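Side-chain contacts in 1,4-dihydroxy-2-naphthoyl-CoA hydrolase (Prochlorococcus marinus, PDB 2HX5), which probably hydrolyses 1,4-dihydroxy-2-naphthoyl-CoA to 1,4-dihydroxy-2-naphthoate and free CoA, a step in phylloquinone (vitamin K1) biosynthesis: residues 35-40 with 88-93; 104-107 with 113-116. One frame throughout, in Å; residues are numbered along the deposited sequence. Where two conformers were deposited one is given.

Both interactions belong to the hotdog fold, in which an antiparallel sheet wraps round a long central helix. Interaction 1 is helix against sheet, close to the centre of the chain, and is purely van der Waals; interaction 2 is strand against strand within a hairpin, about 11 Å away between centres, and rests on backbone hydrogen bonds. Strands 85-96 and 99-108 are neighbours in the sheet, so the two contacts meet directly: Met88 packs on Phe106, while Phe104 reaches Ser37. On the other face Arg91 forms a salt bridge with Glu105. Both contacts are largely buried, but interaction 2 also has a face carrying the charged Glu105 and the partly exposed His115.

Interaction 1 (35-40 with 88-93); sequences HESWEE and MELRPE
Leu90 lays its two methyl groups against one turn of helix 29-45: CD1 lies 3.6 Å from Ser37 OG, and CD2 lies over the helix backbone, 3.7 Å from Ser37 O and 4.1 Å from Trp38 CA. Two residues earlier on the same face of the strand, Met88, a selenomethionine, brings its SE to 4.1 Å from Ser37 CB; the bend at chi3 turns the terminal CE back to the same carbon. The helix crosses strand 88-93 at -73° with the axes 10.0 Å apart. A small residue such as Ser37 suits this close approach, and its hydroxyl is hydrogen-bonded to Cys34 O in the preceding turn, which satisfies its polarity among apolar neighbours. His35 and Glu39 lie on a different part of the helix surface, where Phe16 of the second subunit packs on His35 and hydrogen-bonds through its N to Glu39 OE1. His35 ND1 donates to Glu39 OE2 (2.8 Å) in a somewhat bent bond, 147° at the hydrogen; the oxygen is in the ring plane but is met from 44° above the carboxylate plane. Trp38 CE3 lies over the centre of the imidazole. No hydrogen bond links the segments, so this contact rests on van der Waals packing and burial.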
ATOM      1  N   HIS A  35       9.692  -6.530   6.072  1.00 14.23           N
ATOM      2  CA  HIS A  35       9.015  -7.803   6.003  1.00 15.18           C
ATOM      3  C   HIS A  35       9.402  -8.549   4.736  1.00 13.86           C
ATOM      4  O   HIS A  35       9.710  -9.756   4.735  1.00 14.45           O
ATOM      5  CB  HIS A  35       7.512  -7.631   6.127  1.00 16.03           C
ATOM      6  CG  HIS A  35       6.728  -8.892   6.396  1.00 16.02           C
ATOM      7  ND1 HIS A  35       6.592  -9.926   5.485  1.00 15.56           N
ATOM      8  CD2 HIS A  35       5.990  -9.235   7.478  1.00 19.99           C
ATOM      9  CE1 HIS A  35       5.780 -10.839   6.015  1.00 18.19           C
ATOM     10  NE2 HIS A  35       5.445 -10.464   7.230  1.00 18.79           N
ATOM     11  N   GLU A  36       9.405  -7.817   3.618  1.00 14.90           N
ATOM     12  CA  GLU A  36       9.808  -8.470   2.364  1.00 15.00           C
ATOM     13  C   GLU A  36      11.252  -8.951   2.398  1.00 15.12           C
ATOM     14  O   GLU A  36      11.565 -10.004   1.854  1.00 15.52           O
ATOM     15  CB  GLU A  36       9.657  -7.516   1.183  1.00 14.32           C
ATOM     16  CG  GLU A  36       8.241  -7.106   0.870  1.00 14.48           C
ATOM     17  CD  GLU A  36       8.036  -6.265  -0.386  1.00 20.67           C
ATOM     18  OE1 GLU A  36       9.055  -5.984  -1.042  1.00 24.62           O
ATOM     19  OE2 GLU A  36       6.868  -5.949  -0.691  1.00 20.36           O
ATOM     20  N   SER A  37      12.157  -8.206   3.033  0.50 13.03           N
ATOM     21  CA  SER A  37      13.553  -8.672   3.133  0.50 14.01           C
ATOM     22  C   SER A  37      13.710  -9.889   4.025  0.50 15.68           C
ATOM     23  O   SER A  37      14.593 -10.711   3.816  0.50 14.81           O
ATOM     24  CB  SER A  37      14.501  -7.559   3.581  0.50 14.93           C
ATOM     25  OG  SER A  37      14.430  -7.310   4.980  0.50 13.80           O
ATOM     26  N   TRP A  38      12.866  -9.991   5.048  1.00 14.33           N
ATOM     27  CA  TRP A  38      12.837 -11.168   5.906  1.00 14.41           C
ATOM     28  C   TRP A  38      12.402 -12.401   5.070  1.00 15.47           C
ATOM     29  O   TRP A  38      13.034 -13.455   5.093  1.00 16.23           O
ATOM     30  CB  TRP A  38      11.905 -10.934   7.086  1.00 15.14           C
ATOM     31  CG  TRP A  38      11.608 -12.183   7.886  1.00 16.10           C
ATOM     32  CD1 TRP A  38      12.501 -12.990   8.482  1.00 17.30           C
ATOM     33  CD2 TRP A  38      10.315 -12.707   8.180  1.00 16.30           C
ATOM     34  NE1 TRP A  38      11.855 -14.004   9.158  1.00 16.96           N
ATOM     35  CE2 TRP A  38      10.501 -13.858   8.983  1.00 19.17           C
ATOM     36  CE3 TRP A  38       9.012 -12.313   7.860  1.00 17.20           C
ATOM     37  CZ2 TRP A  38       9.405 -14.663   9.430  1.00 17.25           C
ATOM     38  CZ3 TRP A  38       7.958 -13.051   8.353  1.00 19.12           C
ATOM     39  CH2 TRP A  38       8.159 -14.222   9.109  1.00 21.09           C
ATOM     40  N   GLU A  39      11.330 -12.236   4.283  1.00 14.39           N
ATOM     41  CA  GLU A  39      10.908 -13.315   3.384  1.00 14.15           C
ATOM     42  C   GLU A  39      12.039 -13.678   2.423  1.00 13.45           C
ATOM     43  O   GLU A  39      12.300 -14.851   2.162  1.00 15.07           O
ATOM     44  CB  GLU A  39       9.660 -12.882   2.600  1.00 15.23           C
ATOM     45  CG  GLU A  39       8.456 -12.602   3.464  1.00 14.92           C
ATOM     46  CD  GLU A  39       7.303 -11.993   2.676  1.00 15.41           C
ATOM     47  OE1 GLU A  39       6.695 -12.735   1.855  1.00 17.53           O
ATOM     48  OE2 GLU A  39       7.050 -10.786   2.901  1.00 17.88           O
ATOM     49  N   GLU A  40      12.680 -12.669   1.822  1.00 13.57           N
ATOM     50  CA  GLU A  40      13.827 -12.885   0.908  1.00 14.90           C
ATOM     51  C   GLU A  40      14.967 -13.627   1.574  1.00 14.03           C
ATOM     52  O   GLU A  40      15.603 -14.514   0.967  1.00 15.13           O
ATOM     53  CB  GLU A  40      14.358 -11.565   0.333  1.00 15.04           C
ATOM     54  CG  GLU A  40      15.312 -11.778  -0.776  1.00 16.68           C
ATOM     55  CD  GLU A  40      15.840 -10.479  -1.370  1.00 22.65           C
ATOM     56  OE1 GLU A  40      15.377  -9.389  -0.982  1.00 29.71           O
ATOM     57  OE2 GLU A  40      16.775 -10.557  -2.214  1.00 25.88           O
HETATM   58  N   MSE A  88      20.669  -3.442   2.723  1.00 18.17           N
HETATM   59  CA  MSE A  88      19.926  -3.865   3.897  1.00 19.57           C
HETATM   60  C   MSE A  88      20.688  -4.953   4.623  1.00 23.62           C
HETATM   61  O   MSE A  88      21.095  -5.922   4.025  1.00 23.93           O
HETATM   62  CB  MSE A  88      18.582  -4.404   3.493  1.00 19.81           C
HETATM   63  CG  MSE A  88      17.684  -3.315   2.824  1.00 24.99           C
HETATM   64 SE   MSE A  88      15.936  -3.960   2.370  0.75 24.73          SE
HETATM   65  CE  MSE A  88      16.444  -5.119   0.842  1.00 29.52           C
ATOM     66  N   GLU A  89      20.948  -4.763   5.902  1.00 17.65           N
ATOM     67  CA  GLU A  89      21.593  -5.792   6.685  1.00 17.27           C
ATOM     68  C   GLU A  89      20.647  -6.272   7.761  1.00 15.39           C
ATOM     69  O   GLU A  89      20.103  -5.471   8.532  1.00 14.90           O
ATOM     70  CB  GLU A  89      22.847  -5.257   7.344  1.00 17.96           C
ATOM     71  CG  GLU A  89      23.478  -6.313   8.250  1.00 18.36           C
ATOM     72  CD  GLU A  89      24.975  -6.123   8.514  1.00 24.17           C
ATOM     73  OE1 GLU A  89      25.549  -5.068   8.096  1.00 28.70           O
ATOM     74  OE2 GLU A  89      25.544  -7.067   9.136  1.00 27.83           O
ATOM     75  N   LEU A  90      20.427  -7.572   7.831  1.00 14.61           N
ATOM     76  CA  LEU A  90      19.503  -8.172   8.773  1.00 14.61           C
ATOM     77  C   LEU A  90      20.310  -8.851   9.885  1.00 12.92           C
ATOM     78  O   LEU A  90      21.319  -9.550   9.633  1.00 13.42           O
ATOM     79  CB  LEU A  90      18.642  -9.261   8.089  1.00 16.00           C
ATOM     80  CG  LEU A  90      17.411  -8.817   7.323  1.00 17.29           C
ATOM     81  CD1 LEU A  90      17.808  -7.838   6.214  1.00 17.89           C
ATOM     82  CD2 LEU A  90      16.680 -10.013   6.799  1.00 18.84           C
ATOM     83  N   ARG A  91      19.837  -8.664  11.108  1.00 15.50           N
ATOM     84  CA  ARG A  91      20.436  -9.332  12.261  1.00 15.19           C
ATOM     85  C   ARG A  91      19.321  -9.963  13.099  1.00 15.50           C
ATOM     86  O   ARG A  91      18.664  -9.252  13.865  1.00 15.67           O
ATOM     87  CB  ARG A  91      21.268  -8.352  13.097  1.00 16.77           C
ATOM     88  CG  ARG A  91      22.519  -7.890  12.390  1.00 16.98           C
ATOM     89  CD  ARG A  91      23.258  -6.829  13.192  1.00 23.22           C
ATOM     90  NE  ARG A  91      24.542  -6.359  12.647  1.00 27.93           N
ATOM     91  CZ  ARG A  91      24.695  -5.282  11.861  1.00 36.71           C
ATOM     92  NH1 ARG A  91      23.644  -4.543  11.402  1.00 28.49           N
ATOM     93  NH2 ARG A  91      25.938  -4.949  11.515  1.00 31.77           N
ATOM     94  N   PRO A  92      19.070 -11.267  12.892  1.00 16.87           N
ATOM     95  CA  PRO A  92      18.061 -11.975  13.670  1.00 18.10           C
ATOM     96  C   PRO A  92      18.548 -12.375  15.069  1.00 18.50           C
ATOM     97  O   PRO A  92      19.752 -12.552  15.264  1.00 19.38           O
ATOM     98  CB  PRO A  92      17.724 -13.205  12.792  1.00 20.10           C
ATOM     99  CG  PRO A  92      18.581 -13.126  11.551  1.00 22.02           C
ATOM    100  CD  PRO A  92      19.659 -12.132  11.834  1.00 16.04           C
ATOM    101  N   GLU A  93      17.621 -12.499  16.015  1.00 18.04           N
ATOM    102  CA  GLU A  93      17.942 -12.919  17.378  1.00 19.99           C
ATOM    103  C   GLU A  93      16.822 -13.792  17.869  1.00 20.02           C
ATOM    104  O   GLU A  93      15.669 -13.369  17.890  1.00 17.80           O
ATOM    105  CB  GLU A  93      18.074 -11.721  18.311  1.00 18.84           C
ATOM    106  CG  GLU A  93      18.473 -12.064  19.732  1.00 27.10           C
ATOM    107  CD  GLU A  93      18.575 -10.831  20.694  1.00 33.19           C
ATOM    108  OE1 GLU A  93      18.631  -9.675  20.225  1.00 57.97           O
ATOM    109  OE2 GLU A  93      18.628 -11.032  21.935  1.00 53.89           O
TER

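Interaction 2 (104-107 with 113-116); sequences FEFR and AAHA
Phe106 packs beside Ala114 in an antiparallel beta hairpin of the hotdog sheet, formed by strands 99-108 and 111-124. Its CB starts 3.6 Å from Ala114 O, and CG stays close to the same oxygen. With CG anti to the carbonyl carbon (chi1 -68°), the ring leans back along its own strand and rises from the sheet; CD1 also meets Ala114 O, which lies at the ring edge and in its plane, and touches Ala114 CB at 4.4 Å. On the far side CE2 lies 3.6 Å from Met88 SE, and the side chain also touches Leu30 of the central helix and Leu86 of strand 85-96. Phe104 behaves similarly beside Ala116, its ring packing on Cys34 and Ser37 of the helix. On this helix-facing side the phenylalanines reach up to helix 29-45, and the neighbouring alanines, with a single methyl, let the helix come close, as Ala116 does with Cys34.

The backbone sets this register. Phe104 and Ala116 exchange two hydrogen bonds, and Phe106 N donates to Ala114 O (2.9 Å). Phe106 O, however, receives Ala113 N, so Ala113 and Ala114 both face Phe106 in a classic beta bulge. On the other face Glu105 pairs with His115 without backbone bonds between them. The charged groups here are paired with one another: Glu105 OE2 takes a weak bond from Arg107 NE (2.7 Å) within a salt bridge, and Glu105 OE1 pairs with Arg91. His115, partly exposed, leads its ring away from the neighbouring strand (chi1 56°). Phe104 O, already the acceptor of Ala116 N, also meets His115 CA at 3.1 Å in a CA-H...O contact, 127° at the hydrogen.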
ATOM      1  N   PHE A 104      16.885  -4.539  11.233  1.00 13.50           N
ATOM      2  CA  PHE A 104      17.118  -4.211   9.860  1.00 14.64           C
ATOM      3  C   PHE A 104      17.842  -2.891   9.834  1.00 14.27           C
ATOM      4  O   PHE A 104      17.340  -1.887  10.374  1.00 15.72           O
ATOM      5  CB  PHE A 104      15.777  -4.042   9.143  1.00 14.46           C
ATOM      6  CG  PHE A 104      14.869  -5.253   9.205  1.00 13.80           C
ATOM      7  CD1 PHE A 104      14.029  -5.489  10.270  1.00 14.49           C
ATOM      8  CD2 PHE A 104      14.887  -6.178   8.157  1.00 16.33           C
ATOM      9  CE1 PHE A 104      13.200  -6.594  10.315  1.00 14.70           C
ATOM     10  CE2 PHE A 104      14.056  -7.253   8.205  1.00 14.49           C
ATOM     11  CZ  PHE A 104      13.204  -7.460   9.285  1.00 16.02           C
ATOM     12  N   GLU A 105      18.991  -2.828   9.169  1.00 13.17           N
ATOM     13  CA  GLU A 105      19.714  -1.562   9.003  1.00 14.05           C
ATOM     14  C   GLU A 105      19.739  -1.198   7.508  1.00 16.08           C
ATOM     15  O   GLU A 105      20.105  -2.059   6.685  1.00 17.13           O
ATOM     16  CB  GLU A 105      21.131  -1.752   9.526  1.00 17.99           C
ATOM     17  CG  GLU A 105      21.991  -0.611   9.406  1.00 20.11           C
ATOM     18  CD  GLU A 105      23.422  -0.937   9.877  1.00 29.63           C
ATOM     19  OE1 GLU A 105      23.576  -1.430  10.998  1.00 30.69           O
ATOM     20  OE2 GLU A 105      24.357  -0.739   9.090  1.00 43.93           O
ATOM     21  N   PHE A 106      19.355   0.024   7.153  1.00 15.21           N
ATOM     22  CA  PHE A 106      19.287   0.472   5.759  1.00 15.66           C
ATOM     23  C   PHE A 106      20.360   1.484   5.530  1.00 16.62           C
ATOM     24  O   PHE A 106      20.389   2.515   6.248  1.00 16.95           O
ATOM     25  CB  PHE A 106      17.952   1.152   5.500  1.00 15.52           C
ATOM     26  CG  PHE A 106      16.779   0.227   5.556  1.00 14.89           C
ATOM     27  CD1 PHE A 106      16.232  -0.103   6.775  1.00 16.04           C
ATOM     28  CD2 PHE A 106      16.195  -0.297   4.387  1.00 15.58           C
ATOM     29  CE1 PHE A 106      15.160  -0.963   6.853  1.00 17.47           C
ATOM     30  CE2 PHE A 106      15.091  -1.144   4.453  1.00 16.92           C
ATOM     31  CZ  PHE A 106      14.580  -1.495   5.695  1.00 17.69           C
ATOM     32  N   ARG A 107      21.274   1.212   4.590  0.50 17.46           N
ATOM     33  CA  ARG A 107      22.346   2.144   4.280  0.50 15.97           C
ATOM     34  C   ARG A 107      22.164   2.668   2.858  0.50 16.19           C
ATOM     35  O   ARG A 107      21.670   1.963   1.989  0.50 15.61           O
ATOM     36  CB  ARG A 107      23.730   1.482   4.390  0.50 16.49           C
ATOM     37  CG  ARG A 107      24.264   1.373   5.807  0.50 17.45           C
ATOM     38  CD  ARG A 107      25.674   0.764   5.897  0.50 18.35           C
ATOM     39  NE  ARG A 107      26.008   0.395   7.282  0.50 20.33           N
ATOM     40  CZ  ARG A 107      26.666   1.154   8.151  0.50 22.95           C
ATOM     41  NH1 ARG A 107      27.158   2.340   7.800  0.50 21.00           N
ATOM     42  NH2 ARG A 107      26.880   0.692   9.388  0.50 22.89           N
ATOM     43  N   ALA A 113      20.575   5.258   6.928  1.00 16.04           N
ATOM     44  CA  ALA A 113      19.454   6.156   6.720  1.00 14.60           C
ATOM     45  C   ALA A 113      18.272   5.825   7.646  1.00 13.39           C
ATOM     46  O   ALA A 113      17.492   6.705   7.975  1.00 15.59           O
ATOM     47  CB  ALA A 113      18.999   6.064   5.294  1.00 16.81           C
ATOM     48  N   ALA A 114      18.145   4.582   8.070  1.00 15.17           N
ATOM     49  CA  ALA A 114      17.043   4.131   8.908  1.00 13.72           C
ATOM     50  C   ALA A 114      17.401   2.773   9.495  1.00 15.32           C
ATOM     51  O   ALA A 114      18.231   2.008   8.943  1.00 15.42           O
ATOM     52  CB  ALA A 114      15.741   4.036   8.086  1.00 13.73           C
ATOM     53  N   HIS A 115      16.742   2.413  10.593  1.00 14.64           N
ATOM     54  CA  HIS A 115      16.830   1.070  11.082  1.00 14.96           C
ATOM     55  C   HIS A 115      15.508   0.703  11.744  1.00 14.08           C
ATOM     56  O   HIS A 115      14.743   1.598  12.115  1.00 15.07           O
ATOM     57  CB  HIS A 115      18.004   0.857  12.033  1.00 15.50           C
ATOM     58  CG  HIS A 115      18.022   1.772  13.206  1.00 16.40           C
ATOM     59  ND1 HIS A 115      17.276   1.537  14.339  1.00 19.24           N
ATOM     60  CD2 HIS A 115      18.730   2.898  13.444  1.00 20.46           C
ATOM     61  CE1 HIS A 115      17.552   2.480  15.235  1.00 19.31           C
ATOM     62  NE2 HIS A 115      18.413   3.323  14.705  1.00 19.71           N
ATOM     63  N   ALA A 116      15.220  -0.587  11.845  1.00 13.85           N
ATOM     64  CA  ALA A 116      13.941  -1.050  12.338  1.00 12.19           C
ATOM     65  C   ALA A 116      14.125  -2.353  13.065  1.00 14.25           C
ATOM     66  O   ALA A 116      15.117  -3.062  12.906  1.00 14.15           O
ATOM     67  CB  ALA A 116      12.966  -1.258  11.202  1.00 14.24           C
TER